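Long-range contact in protein (superoxide dismutase) (PDB 1COJ), which converts superoxide radicals into hydrogen peroxide and oxygen at a single iron ion in each subunit of a homotetramer: residues R126-L131 and V161-E166. Numbering follows the deposited sequence.
Sequences RGWAIL and VIDTYE. With FE (Fe (III) ion), chain B.
The six-membered ring of Trp128 stacks on Asp163, ring and carboxylate planes 10° apart; Asp163 CB lies over the face, 3.5 Å from Trp128 CZ3, and OD1 is displaced toward the rim. Asp163 CG, anti to the backbone N (chi1 -169°), lies 3.7 Å from Trp128 CH2. Asp163 OD2 binds the iron at 1.9 Å. OD1 accepts the backbone N of Tyr165 at 3.0 Å from above the carboxylate plane, closing an Asx turn, and takes a weak bond from the iron-bound water. His27, His81 and His167 complete the protein ligands. Val161 CG1 presses on Trp128 CE3 at 3.3 Å, while Trp128 NE1 lies 3.5 Å from Tyr165 CE2, the five-membered ring inclined at 62° to the Tyr165 ring; Trp128 NE1 is hydrogen-bonded to His148 ND1 and Tyr165 OH to His148 N. The antiparallel strands pair through Ala129 and Ile162, bonded N to O in both directions, and Thr164 N reaches Gly127 O at 2.9 Å. A water joins Arg126 O to Thr164 O. Strand 128-134 is the middle of the three-stranded sheet, between 139-145 and 157-163; Gly127 and Trp128 both face Leu145, a classic beta bulge. Helix 63-86 touches Trp128 and Asp163, whereas Ala129 packs on helix 111-124 and Ile162 on helix 177-186.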
loop_
_atom_site.group_PDB
_atom_site.type_symbol
_atom_site.label_atom_id
_atom_site.label_comp_id
_atom_site.label_asym_id
_atom_site.label_seq_id
_atom_site.Cartn_x
_atom_site.Cartn_y
_atom_site.Cartn_z
ATOM N N ARG A 126 2.305 8.200 -8.815
ATOM C CA ARG A 126 1.141 8.847 -8.237
ATOM C C ARG A 126 1.382 9.840 -7.109
ATOM O O ARG A 126 0.445 10.524 -6.691
ATOM C CB ARG A 126 0.155 7.767 -7.792
ATOM C CG ARG A 126 -0.154 6.773 -8.907
ATOM C CD ARG A 126 -0.844 5.506 -8.418
ATOM N NE ARG A 126 -0.976 4.546 -9.514
ATOM C CZ ARG A 126 -1.364 3.280 -9.378
ATOM N NH1 ARG A 126 -1.668 2.788 -8.185
ATOM N NH2 ARG A 126 -1.434 2.497 -10.445
ATOM N N GLY A 127 2.620 9.927 -6.632
ATOM C CA GLY A 127 2.923 10.838 -5.544
ATOM C C GLY A 127 4.061 11.820 -5.757
ATOM O O GLY A 127 3.862 13.035 -5.641
ATOM N N TRP A 128 5.259 11.302 -6.018
ATOM C CA TRP A 128 6.448 12.138 -6.214
ATOM C C TRP A 128 7.453 11.468 -7.145
ATOM O O TRP A 128 7.414 10.256 -7.349
ATOM C CB TRP A 128 7.178 12.367 -4.875
ATOM C CG TRP A 128 6.366 12.991 -3.777
ATOM C CD1 TRP A 128 5.485 12.358 -2.953
ATOM C CD2 TRP A 128 6.364 14.370 -3.381
ATOM N NE1 TRP A 128 4.931 13.253 -2.078
ATOM C CE2 TRP A 128 5.456 14.500 -2.316
ATOM C CE3 TRP A 128 7.047 15.508 -3.829
ATOM C CZ2 TRP A 128 5.208 15.723 -1.675
ATOM C CZ3 TRP A 128 6.805 16.731 -3.195
ATOM C CH2 TRP A 128 5.893 16.825 -2.131
ATOM N N ALA A 129 8.366 12.266 -7.680
ATOM C CA ALA A 129 9.448 11.782 -8.530
ATOM C C ALA A 129 10.669 12.465 -7.922
ATOM O O ALA A 129 10.702 13.695 -7.795
ATOM C CB ALA A 129 9.250 12.212 -9.973
ATOM N N ILE A 130 11.643 11.672 -7.487
ATOM C CA ILE A 130 12.835 12.211 -6.846
ATOM C C ILE A 130 14.160 11.803 -7.482
ATOM O O ILE A 130 14.331 10.655 -7.893
ATOM C CB ILE A 130 12.886 11.773 -5.356
ATOM C CG1 ILE A 130 11.645 12.270 -4.612
ATOM C CG2 ILE A 130 14.140 12.314 -4.676
ATOM C CD1 ILE A 130 11.547 11.799 -3.171
ATOM N N LEU A 131 15.063 12.771 -7.631
ATOM C CA LEU A 131 16.409 12.499 -8.125
ATOM C C LEU A 131 17.244 12.684 -6.870
ATOM O O LEU A 131 17.213 13.758 -6.260
ATOM C CB LEU A 131 16.875 13.513 -9.181
ATOM C CG LEU A 131 18.364 13.362 -9.552
ATOM C CD1 LEU A 131 18.607 12.047 -10.290
ATOM C CD2 LEU A 131 18.835 14.525 -10.403
ATOM N N VAL A 161 13.040 17.253 -6.215
ATOM C CA VAL A 161 11.783 16.638 -5.797
ATOM C C VAL A 161 10.593 17.230 -6.556
ATOM O O VAL A 161 10.353 18.437 -6.504
ATOM C CB VAL A 161 11.563 16.835 -4.273
ATOM C CG1 VAL A 161 10.262 16.210 -3.839
ATOM C CG2 VAL A 161 12.717 16.226 -3.492
ATOM N N ILE A 162 9.857 16.381 -7.264
ATOM C CA ILE A 162 8.694 16.824 -8.025
ATOM C C ILE A 162 7.423 16.224 -7.435
ATOM O O ILE A 162 7.294 15.003 -7.316
ATOM C CB ILE A 162 8.769 16.404 -9.517
ATOM C CG1 ILE A 162 10.117 16.797 -10.123
ATOM C CG2 ILE A 162 7.632 17.062 -10.305
ATOM C CD1 ILE A 162 10.276 16.397 -11.587
ATOM N N ASP A 163 6.498 17.094 -7.048
ATOM C CA ASP A 163 5.221 16.681 -6.486
ATOM C C ASP A 163 4.284 16.312 -7.636
ATOM O O ASP A 163 4.037 17.138 -8.516
ATOM C CB ASP A 163 4.607 17.836 -5.687
ATOM C CG ASP A 163 3.410 17.410 -4.855
ATOM O OD1 ASP A 163 3.006 16.231 -4.927
ATOM O OD2 ASP A 163 2.891 18.247 -4.092
ATOM N N THR A 164 3.770 15.083 -7.644
ATOM C CA THR A 164 2.851 14.675 -8.699
ATOM C C THR A 164 1.435 14.463 -8.174
ATOM O O THR A 164 0.575 13.945 -8.881
ATOM C CB THR A 164 3.347 13.424 -9.482
ATOM O OG1 THR A 164 3.432 12.296 -8.607
ATOM C CG2 THR A 164 4.709 13.684 -10.102
ATOM N N TYR A 165 1.196 14.833 -6.917
ATOM C CA TYR A 165 -0.145 14.727 -6.344
ATOM C C TYR A 165 -1.002 15.666 -7.174
ATOM O O TYR A 165 -0.536 16.726 -7.593
ATOM C CB TYR A 165 -0.177 15.213 -4.897
ATOM C CG TYR A 165 0.048 14.140 -3.854
ATOM C CD1 TYR A 165 -0.987 13.744 -3.005
ATOM C CD2 TYR A 165 1.301 13.545 -3.687
ATOM C CE1 TYR A 165 -0.783 12.782 -2.007
ATOM C CE2 TYR A 165 1.519 12.577 -2.692
ATOM C CZ TYR A 165 0.472 12.202 -1.854
ATOM O OH TYR A 165 0.679 11.271 -0.848
ATOM N N GLU A 166 -2.265 15.313 -7.361
ATOM C CA GLU A 166 -3.168 16.127 -8.164
ATOM C C GLU A 166 -3.331 17.567 -7.688
ATOM O O GLU A 166 -3.491 18.471 -8.503
ATOM C CB GLU A 166 -4.521 15.434 -8.292
ATOM C CG GLU A 166 -4.399 14.105 -9.010
ATOM C CD GLU A 166 -5.708 13.361 -9.144
ATOM O OE1 GLU A 166 -6.544 13.404 -8.213
ATOM O OE2 GLU A 166 -5.891 12.706 -10.191
HETATM FE FE FE B . 1.704 18.394 -2.550
HETATM O O HOH W 1 -1.389 11.857 -8.401
HETATM O O HOH W 2 1.872 16.416 -2.292
#